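PDB 5MU5: DUF115 domain-containing protein from Magnetospirillum magneticum AMB-1, which is a Maf glycosyltransferase that probably attaches sugar to flagellin and is involved in forming the bacterial flagellum. Local coordinates for residues Y253-D258 / R356-F361; N325-Y330 / E651-L656. One frame throughout, in Å; residues are numbered along the deposited sequence.

Interaction 1 of 2, residues Y253-D258 / R356-F361; sequences YKNMRD and RVRDLF
Arg358 reaches across to the backbone carbonyls of Asn255 and Asp258, near the C-terminal end of helix 242-257. The contact belongs to the MptE-like part of the chain, an alpha/beta fold with a largely parallel sheet. Arg358 stands in the loop that joins two neighbouring parallel strands of that sheet, 346-350 and 363-367. CB leaves the backbone toward the helix, and the side chain also touches Val364 of strand 363-367. CG is anti to the backbone N and beside the carbonyl carbon (chi1 -172°). Bends at the second and third torsions then turn the guanidinium to the helix carbonyls. CZ comes 3.3 Å from Asn255 O. NH1 donates a hydrogen bond to Asn255 O, which lies at the edge of the guanidinium, near its plane. The bond is nearly straight (173° at the hydrogen), but the NH1 to Asn255 O distance of 2.4 Å is too short to be taken literally, and the group is probably placed slightly too close. NH1 has a weak second bond to the hydroxyl of Tyr366. The positive group thus sits where the helix dipole is negative, which would probably favour it. Asn255 ND2 donates in turn to the carbonyls of Asn351 and Val353, at the start of the loop that carries Arg358. Helix and loop therefore each give a side-chain donor to the other's backbone. At the other terminal nitrogen, Arg358 NH2 lies 2.7 Å from Asp258 O, but this oxygen stands obliquely to the guanidinium and the angle is too poor for a hydrogen bond.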
ATOM      1  N   TYR A 253      -1.594  -0.024 -23.225  1.00 40.03           N
ATOM      2  CA  TYR A 253      -1.422   0.619 -24.516  1.00 42.48           C
ATOM      3  C   TYR A 253      -1.975  -0.302 -25.601  1.00 43.98           C
ATOM      4  O   TYR A 253      -2.811   0.105 -26.386  1.00 42.26           O
ATOM      5  CB  TYR A 253       0.060   0.904 -24.769  1.00 42.60           C
ATOM      6  CG  TYR A 253       0.401   1.477 -26.129  1.00 44.37           C
ATOM      7  CD1 TYR A 253       0.373   0.679 -27.271  1.00 44.87           C
ATOM      8  CD2 TYR A 253       0.800   2.808 -26.267  1.00 42.82           C
ATOM      9  CE1 TYR A 253       0.694   1.196 -28.507  1.00 45.17           C
ATOM     10  CE2 TYR A 253       1.124   3.325 -27.500  1.00 44.99           C
ATOM     11  CZ  TYR A 253       1.064   2.507 -28.613  1.00 46.14           C
ATOM     12  OH  TYR A 253       1.401   2.998 -29.844  1.00 50.87           O
ATOM     13  N   LYS A 254      -1.528  -1.553 -25.614  1.00 45.32           N
ATOM     14  CA  LYS A 254      -1.937  -2.498 -26.655  1.00 46.92           C
ATOM     15  C   LYS A 254      -3.400  -2.861 -26.545  1.00 44.62           C
ATOM     16  O   LYS A 254      -4.049  -3.065 -27.540  1.00 43.50           O
ATOM     17  CB  LYS A 254      -1.123  -3.778 -26.583  1.00 48.48           C
ATOM     18  CG  LYS A 254       0.361  -3.574 -26.738  1.00 49.79           C
ATOM     19  CD  LYS A 254       0.741  -3.092 -28.108  1.00 50.94           C
ATOM     20  CE  LYS A 254       0.579  -4.207 -29.113  1.00 53.00           C
ATOM     21  NZ  LYS A 254       1.059  -3.757 -30.438  1.00 56.99           N
ATOM     22  N   ASN A 255      -3.905  -2.963 -25.329  1.00 44.53           N
ATOM     23  CA  ASN A 255      -5.306  -3.271 -25.135  1.00 44.73           C
ATOM     24  C   ASN A 255      -6.240  -2.198 -25.679  1.00 46.23           C
ATOM     25  O   ASN A 255      -7.338  -2.506 -26.104  1.00 47.61           O
ATOM     26  CB  ASN A 255      -5.597  -3.474 -23.651  1.00 44.89           C
ATOM     27  CG  ASN A 255      -5.204  -4.850 -23.166  1.00 45.17           C
ATOM     28  OD1 ASN A 255      -5.227  -5.806 -23.936  1.00 42.45           O
ATOM     29  ND2 ASN A 255      -4.861  -4.964 -21.878  1.00 42.58           N
ATOM     30  N   MET A 256      -5.811  -0.946 -25.658  1.00 47.44           N
ATOM     31  CA  MET A 256      -6.691   0.152 -26.026  1.00 49.11           C
ATOM     32  C   MET A 256      -6.449   0.778 -27.375  1.00 48.00           C
ATOM     33  O   MET A 256      -7.290   1.529 -27.838  1.00 49.44           O
ATOM     34  CB  MET A 256      -6.580   1.229 -24.971  1.00 49.66           C
ATOM     35  CG  MET A 256      -7.215   0.817 -23.664  1.00 52.05           C
ATOM     36  SD  MET A 256      -6.807   2.044 -22.449  1.00 57.99           S
ATOM     37  CE  MET A 256      -7.727   3.463 -23.079  1.00 56.37           C
ATOM     38  N   ARG A 257      -5.298   0.484 -27.967  1.00 51.36           N
ATOM     39  CA  ARG A 257      -4.867   1.037 -29.237  1.00 55.05           C
ATOM     40  C   ARG A 257      -5.891   0.816 -30.347  1.00 59.63           C
ATOM     41  O   ARG A 257      -6.352   1.770 -30.956  1.00 58.85           O
ATOM     42  CB  ARG A 257      -3.542   0.378 -29.654  1.00 54.28           C
ATOM     43  CG  ARG A 257      -2.921   0.910 -30.939  1.00 56.06           C
ATOM     44  CD  ARG A 257      -2.382   2.308 -30.712  1.00 57.38           C
ATOM     45  NE  ARG A 257      -1.973   2.951 -31.943  1.00 62.59           N
ATOM     46  CZ  ARG A 257      -2.792   3.594 -32.773  1.00 66.62           C
ATOM     47  NH1 ARG A 257      -4.096   3.678 -32.525  1.00 66.79           N
ATOM     48  NH2 ARG A 257      -2.296   4.151 -33.868  1.00 72.25           N
ATOM     49  N   ASP A 258      -6.223  -0.455 -30.577  1.00 67.50           N
ATOM     50  CA  ASP A 258      -7.022  -0.916 -31.715  1.00 74.56           C
ATOM     51  C   ASP A 258      -8.264  -1.658 -31.286  1.00 77.47           C
ATOM     52  O   ASP A 258      -8.464  -1.951 -30.114  1.00 85.37           O
ATOM     53  CB  ASP A 258      -6.238  -1.976 -32.508  1.00 78.77           C
ATOM     54  CG  ASP A 258      -4.900  -1.497 -32.997  1.00 86.16           C
ATOM     55  OD1 ASP A 258      -4.844  -0.827 -34.052  1.00 92.09           O
ATOM     56  OD2 ASP A 258      -3.889  -1.845 -32.352  1.00 94.45           O
ATOM     57  N   ARG A 356      -3.106 -10.394 -25.669  1.00 47.08           N
ATOM     58  CA  ARG A 356      -3.556 -11.581 -26.423  1.00 49.37           C
ATOM     59  C   ARG A 356      -4.820 -12.216 -25.857  1.00 50.69           C
ATOM     60  O   ARG A 356      -5.398 -13.103 -26.476  1.00 52.51           O
ATOM     61  CB  ARG A 356      -2.452 -12.646 -26.457  1.00 48.49           C
ATOM     62  CG  ARG A 356      -1.208 -12.205 -27.203  1.00 46.01           C
ATOM     63  CD  ARG A 356      -0.080 -13.178 -26.981  1.00 46.20           C
ATOM     64  NE  ARG A 356       0.445 -13.082 -25.626  1.00 47.76           N
ATOM     65  CZ  ARG A 356       1.515 -13.739 -25.181  1.00 49.51           C
ATOM     66  NH1 ARG A 356       2.178 -14.574 -25.965  1.00 53.63           N
ATOM     67  NH2 ARG A 356       1.926 -13.569 -23.946  1.00 50.03           N
ATOM     68  N   VAL A 357      -5.231 -11.784 -24.671  1.00 50.93           N
ATOM     69  CA  VAL A 357      -6.444 -12.310 -24.054  1.00 53.59           C
ATOM     70  C   VAL A 357      -7.659 -11.984 -24.914  1.00 54.98           C
ATOM     71  O   VAL A 357      -8.594 -12.766 -24.979  1.00 54.09           O
ATOM     72  CB  VAL A 357      -6.643 -11.749 -22.624  1.00 52.06           C
ATOM     73  CG1 VAL A 357      -7.974 -12.177 -22.050  1.00 54.58           C
ATOM     74  CG2 VAL A 357      -5.531 -12.230 -21.706  1.00 51.61           C
ATOM     75  N   ARG A 358      -7.617 -10.831 -25.578  1.00 61.98           N
ATOM     76  CA  ARG A 358      -8.700 -10.370 -26.429  1.00 65.25           C
ATOM     77  C   ARG A 358      -9.076 -11.399 -27.487  1.00 67.65           C
ATOM     78  O   ARG A 358     -10.264 -11.704 -27.654  1.00 71.13           O
ATOM     79  CB  ARG A 358      -8.341  -9.035 -27.095  1.00 67.79           C
ATOM     80  CG  ARG A 358      -9.523  -8.425 -27.840  1.00 75.34           C
ATOM     81  CD  ARG A 358      -9.681  -6.949 -27.533  1.00 80.66           C
ATOM     82  NE  ARG A 358      -8.909  -6.102 -28.434  1.00 86.19           N
ATOM     83  CZ  ARG A 358      -8.298  -4.974 -28.082  1.00 87.58           C
ATOM     84  NH1 ARG A 358      -8.309  -4.561 -26.814  1.00 82.80           N
ATOM     85  NH2 ARG A 358      -7.630  -4.278 -29.000  1.00 88.56           N
ATOM     86  N   ASP A 359      -8.059 -11.935 -28.168  1.00 65.73           N
ATOM     87  CA  ASP A 359      -8.228 -12.949 -29.223  1.00 63.78           C
ATOM     88  C   ASP A 359      -9.060 -14.162 -28.808  1.00 59.42           C
ATOM     89  O   ASP A 359      -9.721 -14.758 -29.630  1.00 63.47           O
ATOM     90  CB  ASP A 359      -6.874 -13.506 -29.676  1.00 68.07           C
ATOM     91  CG  ASP A 359      -5.891 -12.434 -30.129  1.00 70.98           C
ATOM     92  OD1 ASP A 359      -6.318 -11.324 -30.514  1.00 73.05           O
ATOM     93  OD2 ASP A 359      -4.671 -12.727 -30.100  1.00 70.55           O
ATOM     94  N   LEU A 360      -9.030 -14.534 -27.537  1.00 56.74           N
ATOM     95  CA  LEU A 360      -9.744 -15.725 -27.085  1.00 53.16           C
ATOM     96  C   LEU A 360     -11.231 -15.500 -26.929  1.00 51.35           C
ATOM     97  O   LEU A 360     -11.980 -16.451 -26.704  1.00 54.10           O
ATOM     98  CB  LEU A 360      -9.190 -16.187 -25.738  1.00 51.00           C
ATOM     99  CG  LEU A 360      -7.672 -16.334 -25.660  1.00 50.07           C
ATOM    100  CD1 LEU A 360      -7.255 -16.639 -24.227  1.00 49.72           C
ATOM    101  CD2 LEU A 360      -7.189 -17.402 -26.629  1.00 48.28           C
ATOM    102  N   PHE A 361     -11.656 -14.246 -27.012  1.00 51.06           N
ATOM    103  CA  PHE A 361     -13.041 -13.904 -26.738  1.00 53.37           C
ATOM    104  C   PHE A 361     -13.678 -13.084 -27.824  1.00 53.94           C
ATOM    105  O   PHE A 361     -13.091 -12.147 -28.327  1.00 49.23           O
ATOM    106  CB  PHE A 361     -13.152 -13.093 -25.451  1.00 50.53           C
ATOM    107  CG  PHE A 361     -12.877 -13.883 -24.233  1.00 51.43           C
ATOM    108  CD1 PHE A 361     -11.581 -14.010 -23.763  1.00 50.45           C
ATOM    109  CD2 PHE A 361     -13.905 -14.508 -23.558  1.00 49.31           C
ATOM    110  CE1 PHE A 361     -11.311 -14.753 -22.642  1.00 51.03           C
ATOM    111  CE2 PHE A 361     -13.642 -15.251 -22.431  1.00 50.96           C
ATOM    112  CZ  PHE A 361     -12.344 -15.375 -21.973  1.00 51.94           C
TER

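Interaction 2 of 2, residues N325-Y330 / E651-L656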
ATOM      1  N   ASN A 325      -1.890  -9.505 -14.899  1.00 48.30           N
ATOM      2  CA  ASN A 325      -1.114  -9.226 -16.085  1.00 48.99           C
ATOM      3  C   ASN A 325      -0.220 -10.451 -16.349  1.00 47.12           C
ATOM      4  O   ASN A 325      -0.039 -11.282 -15.481  1.00 47.66           O
ATOM      5  CB  ASN A 325      -0.236  -7.980 -15.836  1.00 49.80           C
ATOM      6  CG  ASN A 325       0.914  -7.866 -16.832  1.00 51.42           C
ATOM      7  OD1 ASN A 325       2.050  -8.277 -16.528  1.00 46.70           O
ATOM      8  ND2 ASN A 325       0.617  -7.364 -18.041  1.00 49.66           N
ATOM      9  N   GLY A 326       0.346 -10.570 -17.537  1.00 47.82           N
ATOM     10  CA  GLY A 326       1.338 -11.620 -17.759  1.00 47.49           C
ATOM     11  C   GLY A 326       0.959 -12.751 -18.685  1.00 45.63           C
ATOM     12  O   GLY A 326      -0.209 -13.088 -18.862  1.00 45.35           O
ATOM     13  N   ALA A 327       1.981 -13.363 -19.250  1.00 45.52           N
ATOM     14  CA  ALA A 327       1.792 -14.409 -20.224  1.00 47.06           C
ATOM     15  C   ALA A 327       1.229 -15.685 -19.600  1.00 46.76           C
ATOM     16  O   ALA A 327       0.447 -16.392 -20.244  1.00 47.40           O
ATOM     17  CB  ALA A 327       3.101 -14.682 -20.941  1.00 47.79           C
ATOM     18  N   ALA A 328       1.600 -15.969 -18.352  1.00 45.79           N
ATOM     19  CA  ALA A 328       1.162 -17.205 -17.687  1.00 46.87           C
ATOM     20  C   ALA A 328      -0.372 -17.282 -17.495  1.00 47.48           C
ATOM     21  O   ALA A 328      -0.976 -18.283 -17.881  1.00 45.30           O
ATOM     22  CB  ALA A 328       1.919 -17.441 -16.372  1.00 45.63           C
ATOM     23  N   PRO A 329      -0.999 -16.239 -16.887  1.00 47.90           N
ATOM     24  CA  PRO A 329      -2.460 -16.209 -16.846  1.00 44.91           C
ATOM     25  C   PRO A 329      -3.089 -16.339 -18.241  1.00 46.00           C
ATOM     26  O   PRO A 329      -4.100 -17.042 -18.407  1.00 44.70           O
ATOM     27  CB  PRO A 329      -2.774 -14.846 -16.256  1.00 46.13           C
ATOM     28  CG  PRO A 329      -1.568 -14.476 -15.474  1.00 47.34           C
ATOM     29  CD  PRO A 329      -0.409 -15.060 -16.222  1.00 48.32           C
ATOM     30  N   TYR A 330      -2.500 -15.690 -19.240  1.00 43.49           N
ATOM     31  CA  TYR A 330      -3.005 -15.842 -20.592  1.00 44.12           C
ATOM     32  C   TYR A 330      -2.907 -17.296 -21.073  1.00 44.88           C
ATOM     33  O   TYR A 330      -3.870 -17.828 -21.646  1.00 46.29           O
ATOM     34  CB  TYR A 330      -2.277 -14.914 -21.578  1.00 44.56           C
ATOM     35  CG  TYR A 330      -2.413 -15.361 -23.017  1.00 45.75           C
ATOM     36  CD1 TYR A 330      -3.613 -15.190 -23.707  1.00 48.06           C
ATOM     37  CD2 TYR A 330      -1.353 -15.966 -23.684  1.00 48.40           C
ATOM     38  CE1 TYR A 330      -3.749 -15.598 -25.026  1.00 49.30           C
ATOM     39  CE2 TYR A 330      -1.484 -16.397 -25.006  1.00 51.04           C
ATOM     40  CZ  TYR A 330      -2.687 -16.205 -25.666  1.00 51.02           C
ATOM     41  OH  TYR A 330      -2.845 -16.601 -26.972  1.00 55.18           O
ATOM     42  N   GLU A 651       6.424  -7.883 -29.013  1.00 69.85           N
ATOM     43  CA  GLU A 651       5.454  -8.945 -29.303  1.00 73.68           C
ATOM     44  C   GLU A 651       4.730  -9.460 -28.058  1.00 71.15           C
ATOM     45  O   GLU A 651       3.612  -9.957 -28.161  1.00 73.31           O
ATOM     46  CB  GLU A 651       6.145 -10.107 -30.013  1.00 80.16           C
ATOM     47  CG  GLU A 651       6.626  -9.751 -31.412  1.00 87.03           C
ATOM     48  CD  GLU A 651       7.629 -10.746 -31.987  1.00 93.26           C
ATOM     49  OE1 GLU A 651       8.168 -11.584 -31.229  1.00 96.87           O
ATOM     50  OE2 GLU A 651       7.898 -10.677 -33.207  1.00 93.79           O
ATOM     51  N   SER A 652       5.377  -9.366 -26.895  1.00 67.81           N
ATOM     52  CA  SER A 652       4.777  -9.794 -25.628  1.00 62.81           C
ATOM     53  C   SER A 652       5.551  -9.253 -24.426  1.00 61.64           C
ATOM     54  O   SER A 652       6.663  -8.729 -24.561  1.00 61.80           O
ATOM     55  CB  SER A 652       4.744 -11.318 -25.528  1.00 62.09           C
ATOM     56  OG  SER A 652       6.001 -11.815 -25.099  1.00 60.77           O
ATOM     57  N   ASP A 653       4.958  -9.415 -23.250  1.00 59.23           N
ATOM     58  CA  ASP A 653       5.582  -9.001 -21.993  1.00 59.22           C
ATOM     59  C   ASP A 653       6.926  -9.680 -21.779  1.00 61.35           C
ATOM     60  O   ASP A 653       7.839  -9.080 -21.196  1.00 55.66           O
ATOM     61  CB  ASP A 653       4.688  -9.362 -20.794  1.00 62.80           C
ATOM     62  CG  ASP A 653       4.485 -10.887 -20.625  1.00 65.61           C
ATOM     63  OD1 ASP A 653       4.467 -11.613 -21.655  1.00 67.42           O
ATOM     64  OD2 ASP A 653       4.346 -11.354 -19.466  1.00 67.43           O
ATOM     65  N   GLU A 654       7.025 -10.941 -22.224  1.00 62.70           N
ATOM     66  CA  GLU A 654       8.230 -11.742 -22.018  1.00 64.15           C
ATOM     67  C   GLU A 654       9.348 -11.278 -22.922  1.00 60.26           C
ATOM     68  O   GLU A 654      10.499 -11.405 -22.561  1.00 58.71           O
ATOM     69  CB  GLU A 654       7.957 -13.253 -22.162  1.00 65.41           C
ATOM     70  CG  GLU A 654       7.108 -13.802 -21.006  1.00 67.79           C
ATOM     71  CD  GLU A 654       6.682 -15.268 -21.161  1.00 68.49           C
ATOM     72  OE1 GLU A 654       6.483 -15.743 -22.298  1.00 64.13           O
ATOM     73  OE2 GLU A 654       6.523 -15.955 -20.126  1.00 67.59           O
ATOM     74  N   GLU A 655       9.019 -10.715 -24.078  1.00 60.50           N
ATOM     75  CA  GLU A 655      10.051 -10.159 -24.944  1.00 64.20           C
ATOM     76  C   GLU A 655      10.639  -8.919 -24.261  1.00 62.10           C
ATOM     77  O   GLU A 655      11.868  -8.778 -24.137  1.00 62.96           O
ATOM     78  CB  GLU A 655       9.494  -9.790 -26.317  1.00 68.75           C
ATOM     79  CG  GLU A 655      10.563  -9.323 -27.301  1.00 75.36           C
ATOM     80  CD  GLU A 655      10.004  -8.528 -28.478  1.00 80.25           C
ATOM     81  OE1 GLU A 655       8.961  -8.934 -29.042  1.00 84.21           O
ATOM     82  OE2 GLU A 655      10.609  -7.490 -28.842  1.00 83.43           O
ATOM     83  N   LEU A 656       9.757  -8.031 -23.812  1.00 56.90           N
ATOM     84  CA  LEU A 656      10.163  -6.799 -23.133  1.00 55.14           C
ATOM     85  C   LEU A 656      11.037  -7.075 -21.909  1.00 53.86           C
ATOM     86  O   LEU A 656      12.107  -6.449 -21.738  1.00 48.47           O
ATOM     87  CB  LEU A 656       8.937  -6.002 -22.707  1.00 53.67           C
ATOM     88  CG  LEU A 656       9.173  -4.802 -21.799  1.00 52.76           C
ATOM     89  CD1 LEU A 656      10.198  -3.838 -22.381  1.00 54.56           C
ATOM     90  CD2 LEU A 656       7.844  -4.100 -21.613  1.00 53.92           C
TER
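Ala327, Asp653 and Glu654 make most of this contact, where the N-terminal ends of two helices meet. Ala327 is the first residue of helix 327-340, and Gly326 before it is the N-cap. Gly326 has no side chain to accept from the first turn. The carboxylate of Asp653 comes in from the other helix and takes one backbone N-H there. Ala327 N donates to Asp653 OD2 at 3.1 Å, with an N-H...O angle of 137°. The nitrogen meets the carboxylate from above, 42° out of its plane. OD2 also lies 3.5 Å from Gly326 CA. The other oxygen, OD1, packs against the methyl group, 3.4 Å from Ala327 CB. Asp653 CG lies between its own backbone N and carbonyl carbon (chi1 64°). This brings OD1 back to its own helix, where it accepts a weak bond from Glu654 N. Ser652, the N-cap of helix 653-661, adds weak capping bonds from Glu654 N and Glu655 N to its OG. The negative carboxylate of Asp653 thus lies near both helix starts, and their dipoles would probably favour its charge. The extended Glu654 chain lays the flat face of its carboxylate over the Ala327 methyl, with Glu654 CD 3.6 Å from Ala327 CB. Its charge is answered by a salt bridge from OE1 to Arg331, one turn further along helix 327-340. Helix 242-257 closes in beside both segments: Asp653 touches Glu247 and Arg250, while Asn325 touches Met248 and Ala251. Helix 327-340 follows strand 319-322 of the largely parallel mixed sheet of the MptE-like region, and helix 653-661 is packed through Leu656 on helix 618-646 of the Maf helical bundle.

Overall arrangement
The two contacts are neighbours, with centres about 12 Å apart. Their segments alternate along the chain: 253-258, 325-330, 356-361, then 651-656. Interaction 1 stays within the MptE-like region and ties helix 242-257 to the loop between strands 346-350 and 363-367. Interaction 2 joins that region to the Maf helical bundle near the C-terminus. They touch directly through Arg356, whose NH2 lies 3.4 Å from Ala327 CB. Tyr330 also packs on Arg356 and Leu360. Helix 242-257 supplies one side of interaction 1, and an earlier part of it (Glu247 to Ala251) flanks interaction 2. The sheet domain and the C-terminal helices thus meet in one continuous patch.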